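Local coordinates for protein DNA polymerase III, beta subunit (Eubacterium rectale, PDB 3T0P) that probably forms a ring-shaped, head-to-tail dimeric sliding clamp around DNA that tethers DNA polymerases and other proteins and makes replication processive, at residues B[279-287]-B[318-326]; B[213-224]-B[227-237]. One frame throughout, in Å; residues are numbered along the deposited sequence.

Interaction 1 of 2, residues B[279-287]-B[318-326]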
loop_
_atom_site.group_PDB
_atom_site.type_symbol
_atom_site.label_atom_id
_atom_site.label_comp_id
_atom_site.label_asym_id
_atom_site.label_seq_id
_atom_site.Cartn_x
_atom_site.Cartn_y
_atom_site.Cartn_z
ATOM N N ASP B 279 2.490 7.390 -23.501
ATOM C CA ASP B 279 3.034 8.673 -23.961
ATOM C C ASP B 279 4.436 8.892 -23.402
ATOM O O ASP B 279 4.768 8.445 -22.294
ATOM C CB ASP B 279 2.110 9.838 -23.524
ATOM C CG ASP B 279 1.708 10.831 -24.613
ATOM O OD1 ASP B 279 2.529 11.086 -25.528
ATOM O OD2 ASP B 279 0.587 11.391 -24.525
ATOM N N LYS B 280 5.253 9.585 -24.173
ATOM C CA LYS B 280 6.610 9.940 -23.785
ATOM C C LYS B 280 6.876 11.340 -24.330
ATOM O O LYS B 280 7.450 11.488 -25.414
ATOM C CB LYS B 280 7.627 8.897 -24.290
ATOM N N LYS B 281 6.385 12.367 -23.606
ATOM C CA LYS B 281 6.552 13.758 -24.018
ATOM C C LYS B 281 7.609 14.441 -23.134
ATOM O O LYS B 281 7.621 14.233 -21.926
ATOM C CB LYS B 281 5.205 14.519 -23.977
ATOM C CG LYS B 281 4.168 14.056 -25.006
ATOM C CD LYS B 281 4.296 14.816 -26.325
ATOM C CE LYS B 281 3.357 14.290 -27.382
ATOM N NZ LYS B 281 2.236 15.231 -27.664
ATOM N N PRO B 282 8.539 15.237 -23.690
ATOM C CA PRO B 282 9.477 15.940 -22.806
ATOM C C PRO B 282 8.855 17.191 -22.169
ATOM O O PRO B 282 7.866 17.712 -22.664
ATOM C CB PRO B 282 10.616 16.323 -23.738
ATOM C CG PRO B 282 9.991 16.427 -25.095
ATOM C CD PRO B 282 8.725 15.621 -25.107
ATOM N N ILE B 283 9.399 17.627 -21.037
ATOM C CA ILE B 283 9.046 18.902 -20.441
ATOM C C ILE B 283 10.010 19.921 -21.116
ATOM O O ILE B 283 11.208 19.627 -21.231
ATOM C CB ILE B 283 9.088 18.892 -18.879
ATOM C CG1 ILE B 283 8.532 20.223 -18.346
ATOM C CG2 ILE B 283 10.503 18.578 -18.324
ATOM C CD1 ILE B 283 7.880 20.172 -17.131
ATOM N N ILE B 284 9.475 21.032 -21.649
ATOM C CA ILE B 284 10.269 22.082 -22.315
ATOM C C ILE B 284 10.512 23.239 -21.344
ATOM O O ILE B 284 9.551 23.756 -20.786
ATOM C CB ILE B 284 9.612 22.603 -23.617
ATOM C CG1 ILE B 284 9.203 21.480 -24.598
ATOM C CG2 ILE B 284 10.455 23.704 -24.301
ATOM C CD1 ILE B 284 10.259 20.578 -25.070
HETATM N N MSE B 285 11.790 23.623 -21.131
HETATM C CA MSE B 285 12.167 24.763 -20.300
HETATM C C MSE B 285 12.639 25.934 -21.190
HETATM O O MSE B 285 13.465 25.731 -22.075
HETATM C CB MSE B 285 13.298 24.422 -19.317
HETATM C CG MSE B 285 12.971 23.368 -18.244
HETATM SE SE MSE B 285 14.652 23.042 -17.195
HETATM C CE MSE B 285 13.953 21.723 -15.859
ATOM N N ASN B 286 12.105 27.134 -20.959
ATOM C CA ASN B 286 12.537 28.353 -21.646
ATOM C C ASN B 286 13.082 29.265 -20.539
ATOM O O ASN B 286 12.332 29.792 -19.703
ATOM C CB ASN B 286 11.418 28.978 -22.469
ATOM C CG ASN B 286 11.217 28.372 -23.842
ATOM O OD1 ASN B 286 10.587 27.330 -24.007
ATOM N ND2 ASN B 286 11.642 29.076 -24.882
ATOM N N ILE B 287 14.397 29.330 -20.460
ATOM C CA ILE B 287 15.091 30.084 -19.439
ATOM C C ILE B 287 15.472 31.458 -19.997
ATOM O O ILE B 287 16.184 31.557 -20.988
ATOM C CB ILE B 287 16.318 29.276 -18.944
ATOM C CG1 ILE B 287 15.867 28.036 -18.119
ATOM C CG2 ILE B 287 17.269 30.167 -18.138
ATOM C CD1 ILE B 287 16.867 26.935 -18.072
ATOM N N ILE B 318 15.466 24.262 -23.589
ATOM C CA ILE B 318 15.990 22.897 -23.481
ATOM C C ILE B 318 14.867 21.936 -23.040
ATOM O O ILE B 318 14.012 22.305 -22.239
ATOM C CB ILE B 318 17.226 22.899 -22.505
ATOM C CG1 ILE B 318 17.959 21.550 -22.463
ATOM C CG2 ILE B 318 16.907 23.439 -21.084
ATOM C CD1 ILE B 318 19.431 21.634 -21.809
ATOM N N GLY B 319 14.887 20.714 -23.557
ATOM C CA GLY B 319 13.884 19.711 -23.205
ATOM C C GLY B 319 14.449 18.535 -22.433
ATOM O O GLY B 319 15.623 18.184 -22.592
ATOM N N PHE B 320 13.614 17.918 -21.591
ATOM C CA PHE B 320 14.018 16.782 -20.761
ATOM C C PHE B 320 12.915 15.805 -20.509
ATOM O O PHE B 320 11.735 16.177 -20.483
ATOM C CB PHE B 320 14.449 17.266 -19.356
ATOM C CG PHE B 320 15.661 18.155 -19.281
ATOM C CD1 PHE B 320 16.949 17.607 -19.243
ATOM C CD2 PHE B 320 15.524 19.538 -19.206
ATOM C CE1 PHE B 320 18.074 18.435 -19.181
ATOM C CE2 PHE B 320 16.650 20.362 -19.115
ATOM C CZ PHE B 320 17.917 19.804 -19.110
ATOM N N ASN B 321 13.314 14.577 -20.166
ATOM C CA ASN B 321 12.389 13.560 -19.656
ATOM C C ASN B 321 12.077 13.992 -18.219
ATOM O O ASN B 321 13.013 14.098 -17.407
ATOM C CB ASN B 321 13.016 12.177 -19.721
ATOM C CG ASN B 321 12.126 11.044 -19.285
ATOM O OD1 ASN B 321 11.132 11.204 -18.556
ATOM N ND2 ASN B 321 12.475 9.855 -19.726
ATOM N N PRO B 322 10.799 14.338 -17.913
ATOM C CA PRO B 322 10.473 14.840 -16.559
ATOM C C PRO B 322 10.905 13.906 -15.420
ATOM O O PRO B 322 11.354 14.398 -14.365
ATOM C CB PRO B 322 8.943 15.012 -16.578
ATOM C CG PRO B 322 8.467 14.453 -17.855
ATOM C CD PRO B 322 9.606 14.300 -18.790
ATOM N N LYS B 323 10.828 12.578 -15.650
ATOM C CA LYS B 323 11.178 11.534 -14.672
ATOM C C LYS B 323 12.600 11.724 -14.067
ATOM O O LYS B 323 12.770 11.623 -12.849
ATOM C CB LYS B 323 11.080 10.152 -15.326
ATOM C CG LYS B 323 11.402 8.976 -14.403
ATOM C CD LYS B 323 11.676 7.690 -15.195
ATOM C CE LYS B 323 11.774 6.488 -14.288
ATOM N NZ LYS B 323 12.934 6.564 -13.356
ATOM N N PHE B 324 13.584 12.032 -14.919
ATOM C CA PHE B 324 14.983 12.223 -14.534
ATOM C C PHE B 324 15.164 13.402 -13.547
ATOM O O PHE B 324 15.943 13.312 -12.603
ATOM C CB PHE B 324 15.850 12.415 -15.782
ATOM C CG PHE B 324 15.834 11.254 -16.770
ATOM C CD1 PHE B 324 15.421 9.981 -16.377
ATOM C CD2 PHE B 324 16.239 11.435 -18.090
ATOM C CE1 PHE B 324 15.413 8.912 -17.286
ATOM C CE2 PHE B 324 16.224 10.367 -18.999
ATOM C CZ PHE B 324 15.829 9.111 -18.582
ATOM N N PHE B 325 14.413 14.475 -13.743
ATOM C CA PHE B 325 14.479 15.621 -12.860
ATOM C C PHE B 325 13.773 15.325 -11.543
ATOM O O PHE B 325 14.293 15.684 -10.487
ATOM C CB PHE B 325 13.859 16.840 -13.550
ATOM C CG PHE B 325 14.908 17.785 -14.073
ATOM C CD1 PHE B 325 15.465 18.758 -13.248
ATOM C CD2 PHE B 325 15.393 17.663 -15.369
ATOM C CE1 PHE B 325 16.476 19.597 -13.718
ATOM C CE2 PHE B 325 16.414 18.496 -15.831
ATOM C CZ PHE B 325 16.927 19.471 -15.015
ATOM N N ILE B 326 12.593 14.701 -11.603
ATOM C CA ILE B 326 11.802 14.332 -10.435
ATOM C C ILE B 326 12.646 13.385 -9.549
ATOM O O ILE B 326 12.829 13.669 -8.363
ATOM C CB ILE B 326 10.451 13.707 -10.839
ATOM C CG1 ILE B 326 9.491 14.774 -11.375
ATOM C CG2 ILE B 326 9.812 12.973 -9.655
ATOM C CD1 ILE B 326 8.352 14.246 -12.245
#

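Interaction 2 of 2, residues B[213-224]-B[227-237]. With EDO (1,2-ethanediol), chain X.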
loop_
_atom_site.group_PDB
_atom_site.type_symbol
_atom_site.label_atom_id
_atom_site.label_comp_id
_atom_site.label_asym_id
_atom_site.label_seq_id
_atom_site.Cartn_x
_atom_site.Cartn_y
_atom_site.Cartn_z
ATOM N N GLU B 213 24.181 4.724 15.026
ATOM C CA GLU B 213 24.611 3.342 14.841
ATOM C C GLU B 213 25.488 3.263 13.609
ATOM O O GLU B 213 25.266 4.008 12.669
ATOM C CB GLU B 213 23.399 2.406 14.703
ATOM C CG GLU B 213 22.698 2.069 16.008
ATOM C CD GLU B 213 21.599 1.030 15.865
ATOM O OE1 GLU B 213 20.490 1.398 15.408
ATOM O OE2 GLU B 213 21.848 -0.153 16.195
ATOM N N ASP B 214 26.463 2.358 13.592
ATOM C CA ASP B 214 27.402 2.239 12.475
ATOM C C ASP B 214 27.317 0.918 11.701
ATOM O O ASP B 214 26.883 -0.108 12.227
ATOM C CB ASP B 214 28.832 2.425 12.995
ATOM C CG ASP B 214 29.134 3.858 13.375
ATOM O OD1 ASP B 214 28.761 4.772 12.603
ATOM O OD2 ASP B 214 29.771 4.070 14.427
ATOM N N VAL B 215 27.816 0.962 10.478
ATOM C CA VAL B 215 27.962 -0.159 9.554
ATOM C C VAL B 215 29.458 -0.349 9.293
ATOM O O VAL B 215 30.152 0.616 8.940
ATOM C CB VAL B 215 27.164 0.039 8.217
ATOM C CG1 VAL B 215 27.216 -1.231 7.354
ATOM C CG2 VAL B 215 25.700 0.383 8.521
ATOM N N VAL B 216 29.961 -1.579 9.448
ATOM C CA VAL B 216 31.376 -1.848 9.135
ATOM C C VAL B 216 31.392 -2.521 7.755
ATOM O O VAL B 216 30.644 -3.467 7.504
ATOM C CB VAL B 216 32.105 -2.659 10.236
ATOM C CG1 VAL B 216 33.584 -2.862 9.879
ATOM C CG2 VAL B 216 31.980 -1.967 11.592
ATOM N N ILE B 217 32.173 -1.979 6.839
ATOM C CA ILE B 217 32.215 -2.486 5.466
ATOM C C ILE B 217 33.614 -3.045 5.143
ATOM O O ILE B 217 34.612 -2.410 5.464
ATOM C CB ILE B 217 31.787 -1.354 4.471
ATOM C CG1 ILE B 217 30.331 -0.889 4.754
ATOM C CG2 ILE B 217 31.919 -1.796 2.988
ATOM C CD1 ILE B 217 29.921 0.440 4.070
ATOM N N TYR B 218 33.675 -4.215 4.489
ATOM C CA TYR B 218 34.934 -4.811 4.017
ATOM C C TYR B 218 34.834 -5.038 2.539
ATOM O O TYR B 218 33.830 -5.583 2.083
ATOM C CB TYR B 218 35.244 -6.150 4.718
ATOM C CG TYR B 218 35.430 -6.047 6.208
ATOM C CD1 TYR B 218 36.666 -5.722 6.755
ATOM C CD2 TYR B 218 34.364 -6.256 7.077
ATOM C CE1 TYR B 218 36.841 -5.620 8.133
ATOM C CE2 TYR B 218 34.528 -6.161 8.454
ATOM C CZ TYR B 218 35.771 -5.855 8.978
ATOM O OH TYR B 218 35.940 -5.775 10.335
ATOM N N ILE B 219 35.853 -4.615 1.787
ATOM C CA ILE B 219 35.920 -4.783 0.344
ATOM C C ILE B 219 37.136 -5.662 0.067
ATOM O O ILE B 219 38.268 -5.214 0.209
ATOM C CB ILE B 219 35.934 -3.408 -0.383
ATOM C CG1 ILE B 219 34.616 -2.634 -0.111
ATOM C CG2 ILE B 219 36.099 -3.627 -1.859
ATOM C CD1 ILE B 219 34.631 -1.138 -0.407
ATOM N N THR B 220 36.884 -6.953 -0.191
ATOM C CA THR B 220 37.929 -7.942 -0.405
ATOM C C THR B 220 37.729 -8.625 -1.739
ATOM O O THR B 220 37.034 -9.650 -1.844
ATOM C CB THR B 220 38.039 -8.931 0.770
ATOM O OG1 THR B 220 38.289 -8.185 1.966
ATOM C CG2 THR B 220 39.194 -9.960 0.596
ATOM N N ASN B 221 38.352 -7.972 -2.759
ATOM C CA ASN B 221 38.588 -8.301 -4.171
ATOM C C ASN B 221 37.327 -8.526 -5.008
ATOM O O ASN B 221 37.057 -7.771 -5.934
ATOM C CB ASN B 221 39.497 -9.551 -4.287
ATOM C CG ASN B 221 40.709 -9.561 -3.368
ATOM O OD1 ASN B 221 41.552 -8.651 -3.390
ATOM N ND2 ASN B 221 40.817 -10.600 -2.541
ATOM N N ASN B 222 36.634 -9.620 -4.745
ATOM C CA ASN B 222 35.471 -10.081 -5.485
ATOM C C ASN B 222 34.208 -9.939 -4.662
ATOM O O ASN B 222 33.125 -10.262 -5.156
ATOM C CB ASN B 222 35.675 -11.566 -5.853
ATOM C CG ASN B 222 37.111 -11.952 -6.125
ATOM O OD1 ASN B 222 37.767 -12.608 -5.303
ATOM N ND2 ASN B 222 37.640 -11.511 -7.262
ATOM N N HIS B 223 34.351 -9.498 -3.390
ATOM C CA HIS B 223 33.251 -9.391 -2.441
ATOM C C HIS B 223 33.232 -8.096 -1.633
ATOM O O HIS B 223 34.261 -7.454 -1.414
ATOM C CB HIS B 223 33.304 -10.570 -1.461
ATOM C CG HIS B 223 33.140 -11.900 -2.129
ATOM N ND1 HIS B 223 31.890 -12.438 -2.362
ATOM C CD2 HIS B 223 34.072 -12.725 -2.653
ATOM C CE1 HIS B 223 32.102 -13.583 -2.992
ATOM N NE2 HIS B 223 33.400 -13.792 -3.188
ATOM N N ILE B 224 32.026 -7.718 -1.210
ATOM C CA ILE B 224 31.774 -6.613 -0.300
ATOM C C ILE B 224 30.988 -7.217 0.868
ATOM O O ILE B 224 30.098 -8.034 0.646
ATOM C CB ILE B 224 31.098 -5.379 -0.933
ATOM C CG1 ILE B 224 31.024 -4.209 0.089
ATOM C CG2 ILE B 224 29.718 -5.714 -1.560
ATOM C CD1 ILE B 224 30.831 -2.783 -0.568
ATOM N N GLU B 227 28.537 -5.212 7.887
ATOM C CA GLU B 227 28.174 -5.710 9.218
ATOM C C GLU B 227 27.478 -4.621 9.995
ATOM O O GLU B 227 27.947 -3.498 10.020
ATOM C CB GLU B 227 29.367 -6.200 10.037
ATOM C CG GLU B 227 30.394 -7.028 9.311
ATOM C CD GLU B 227 31.369 -7.582 10.326
ATOM O OE1 GLU B 227 31.928 -6.778 11.106
ATOM O OE2 GLU B 227 31.453 -8.823 10.444
ATOM N N PHE B 228 26.378 -4.955 10.623
ATOM C CA PHE B 228 25.587 -4.049 11.435
ATOM C C PHE B 228 24.736 -4.891 12.355
ATOM O O PHE B 228 24.185 -5.901 11.917
ATOM C CB PHE B 228 24.738 -3.083 10.564
ATOM C CG PHE B 228 23.742 -3.752 9.654
ATOM C CD1 PHE B 228 24.151 -4.355 8.466
ATOM C CD2 PHE B 228 22.392 -3.814 9.999
ATOM C CE1 PHE B 228 23.228 -5.002 7.635
ATOM C CE2 PHE B 228 21.464 -4.449 9.156
ATOM C CZ PHE B 228 21.886 -5.029 7.974
ATOM N N GLU B 229 24.677 -4.495 13.642
ATOM C CA GLU B 229 23.929 -5.149 14.726
ATOM C C GLU B 229 24.338 -6.631 14.770
ATOM O O GLU B 229 25.521 -6.883 14.971
ATOM C CB GLU B 229 22.408 -4.917 14.578
ATOM C CG GLU B 229 22.063 -3.447 14.392
ATOM C CD GLU B 229 20.623 -3.092 14.049
ATOM O OE1 GLU B 229 19.883 -3.949 13.505
ATOM O OE2 GLU B 229 20.256 -1.914 14.276
ATOM N N ASN B 230 23.441 -7.589 14.492
ATOM C CA ASN B 230 23.818 -9.010 14.529
ATOM C C ASN B 230 23.734 -9.654 13.148
ATOM O O ASN B 230 23.588 -10.879 13.040
ATOM C CB ASN B 230 22.929 -9.764 15.531
ATOM C CG ASN B 230 23.371 -9.547 16.952
ATOM O OD1 ASN B 230 24.394 -10.094 17.405
ATOM N ND2 ASN B 230 22.649 -8.677 17.651
ATOM N N THR B 231 23.866 -8.818 12.099
ATOM C CA THR B 231 23.717 -9.191 10.700
ATOM C C THR B 231 24.980 -8.964 9.893
ATOM O O THR B 231 25.720 -8.013 10.120
ATOM C CB THR B 231 22.546 -8.372 10.122
ATOM O OG1 THR B 231 21.391 -8.695 10.889
ATOM C CG2 THR B 231 22.249 -8.675 8.659
ATOM N N THR B 232 25.208 -9.867 8.939
ATOM C CA THR B 232 26.291 -9.836 7.963
ATOM C C THR B 232 25.658 -9.992 6.594
ATOM O O THR B 232 24.890 -10.921 6.352
ATOM C CB THR B 232 27.348 -10.908 8.254
ATOM O OG1 THR B 232 27.811 -10.733 9.587
ATOM C CG2 THR B 232 28.545 -10.808 7.328
ATOM N N VAL B 233 25.948 -9.056 5.724
ATOM C CA VAL B 233 25.514 -9.067 4.346
ATOM C C VAL B 233 26.755 -9.253 3.531
ATOM O O VAL B 233 27.737 -8.528 3.748
ATOM C CB VAL B 233 24.729 -7.798 3.963
ATOM C CG1 VAL B 233 24.457 -7.768 2.473
ATOM C CG2 VAL B 233 23.422 -7.700 4.747
ATOM N N VAL B 234 26.754 -10.276 2.651
ATOM C CA VAL B 234 27.867 -10.562 1.749
ATOM C C VAL B 234 27.381 -10.518 0.294
ATOM O O VAL B 234 26.379 -11.136 -0.045
ATOM C CB VAL B 234 28.549 -11.899 2.087
ATOM C CG1 VAL B 234 29.753 -12.138 1.166
ATOM C CG2 VAL B 234 28.975 -11.929 3.552
ATOM N N SER B 235 28.083 -9.783 -0.558
ATOM C CA SER B 235 27.686 -9.668 -1.950
ATOM C C SER B 235 28.856 -9.791 -2.871
ATOM O O SER B 235 29.943 -9.286 -2.574
ATOM C CB SER B 235 26.980 -8.338 -2.193
ATOM O OG SER B 235 26.673 -8.096 -3.558
ATOM N N ARG B 236 28.637 -10.448 -4.028
ATOM C CA ARG B 236 29.615 -10.505 -5.113
ATOM C C ARG B 236 29.729 -9.107 -5.701
ATOM O O ARG B 236 28.813 -8.317 -5.539
ATOM C CB ARG B 236 29.173 -11.482 -6.191
ATOM C CG ARG B 236 29.263 -12.969 -5.828
ATOM C CD ARG B 236 29.265 -13.870 -7.072
ATOM N NE ARG B 236 28.354 -13.396 -8.125
ATOM C CZ ARG B 236 27.315 -14.079 -8.604
ATOM N NH1 ARG B 236 27.054 -15.305 -8.161
ATOM N NH2 ARG B 236 26.541 -13.549 -9.545
ATOM N N LEU B 237 30.849 -8.774 -6.333
ATOM C CA LEU B 237 31.034 -7.481 -6.968
ATOM C C LEU B 237 30.954 -7.655 -8.485
ATOM O O LEU B 237 31.172 -8.753 -8.978
ATOM C CB LEU B 237 32.401 -6.889 -6.561
ATOM C CG LEU B 237 32.555 -6.486 -5.102
ATOM C CD1 LEU B 237 34.003 -6.204 -4.798
ATOM C CD2 LEU B 237 31.666 -5.279 -4.751
HETATM C C1 EDO X . 27.550 -12.157 13.047
HETATM O O1 EDO X . 26.858 -10.982 12.587
HETATM C C2 EDO X . 27.510 -13.262 11.993
HETATM O O2 EDO X . 26.216 -13.315 11.379
#

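Interaction 1 of 2, residues B[279-287]-B[318-326]
An antiparallel strand pair in the C-terminal domain of the clamp, followed after the N-cap Asn321 by a helix, is formed where Ile283 and Met285 meet Phe320 and Ile318. Two reciprocal pairs of backbone bonds close it: Ile283 N reaches Phe320 O at 2.8 Å, answered by Phe320 N to Ile283 O, and Met285 N bonds Ile318 O at 2.8 Å with an N-H...O angle of 172°, returned by Ile318 N to Met285 O. Between them, Gly319 brings its CA within 3.3 Å of Ile283 O. On the face bearing Ile283, Met285 and Phe320, the selenomethionine Met285 carries the contact. With CG anti to the carbonyl carbon (chi1 -64°) and the chain extended beyond, it passes Phe320 at about a right angle, SE lying 3.9 Å from Phe320 CE2 in an oblique Met-aromatic contact. Its methyl CE then sits over the centre of the Phe325 ring, 3.9 Å from the centroid, a CH-pi contact. Phe325 sets CE2 over the centre of a Phe320 face, an edge-to-face pair that ties helix to strand. Ile283 CG2 rests against Pro322 CB at 4.3 Å, and Ile268 of helix 261-272 packs on Pro322 and Phe325. Asn321 OD1 accepts from Lys323 N at 3.2 Å, capping the helix. Helices 322-329 and 261-272 thus pack on this face, the layering of sliding clamps: helices line the central hole, sheets the outside.

Interaction 2 of 2, residues B[213-224]-B[227-237]
Leu237 and Ile224 cross at about a right angle, Leu237 CD2 3.8 Å from Ile224 CG2, while CD1 reaches Asn221 O and His223 N, each at 3.6 Å. Leu237 CG, anti to the carbonyl carbon (chi1 -68°), lays the isobutyl group across Asn222, whose O accepts Leu237 N from 44° above its carbonyl plane. With an alanine in place of Leu237, Ile224 CG2 would probably lose its methyl partner and a gap open beside the 221-223 backbone. Ile224 and Ser235 form a hydrogen-bonded antiparallel pair; Ser235 OG turns to Arg236 O and Thr199. The His223 ring lies obliquely to the Arg236 chain, CE1 4.1 Å from Arg236 CG; its ND1 is buried without a partner. These strands form two successive beta hairpins of the central domain, 214-220 with 223-228 and 223-228 with 231-236. At the first, Val216 and Glu227 exchange two backbone bonds. Glu227 OE1 meets the edge of the Tyr218 ring, 3.8 Å from CE2, its carboxylate 83° from the ring plane; OE2 forms a salt bridge with Arg124. By the type II' turn from Phe228 to Thr231, Glu213 and Glu229 cross with OE2 atoms 3.1 Å apart, a closeness that may favour a proton on one.

Along the chain from the N terminus, interaction 2 comes first: the two consecutive hairpins of 213-237 close short local loops in the central domain. Strand 231-236 lies next to strand 52-58, so this contact belongs to an eight-stranded sheet spanning the N-terminal and central domains. Interaction 1 opens only afterwards and closes a longer loop of 30 intervening residues, mostly strand. It sets strand 316-320 at the edge of the C-terminal-domain sheet that holds 283-288, 291-297 and 302-308, and joins helix 322-329 to it. The two are in series, neither nesting nor crossing. The centres of interactions 1 and 2 lie about 39 Å apart, on opposite sides of the chain's centre.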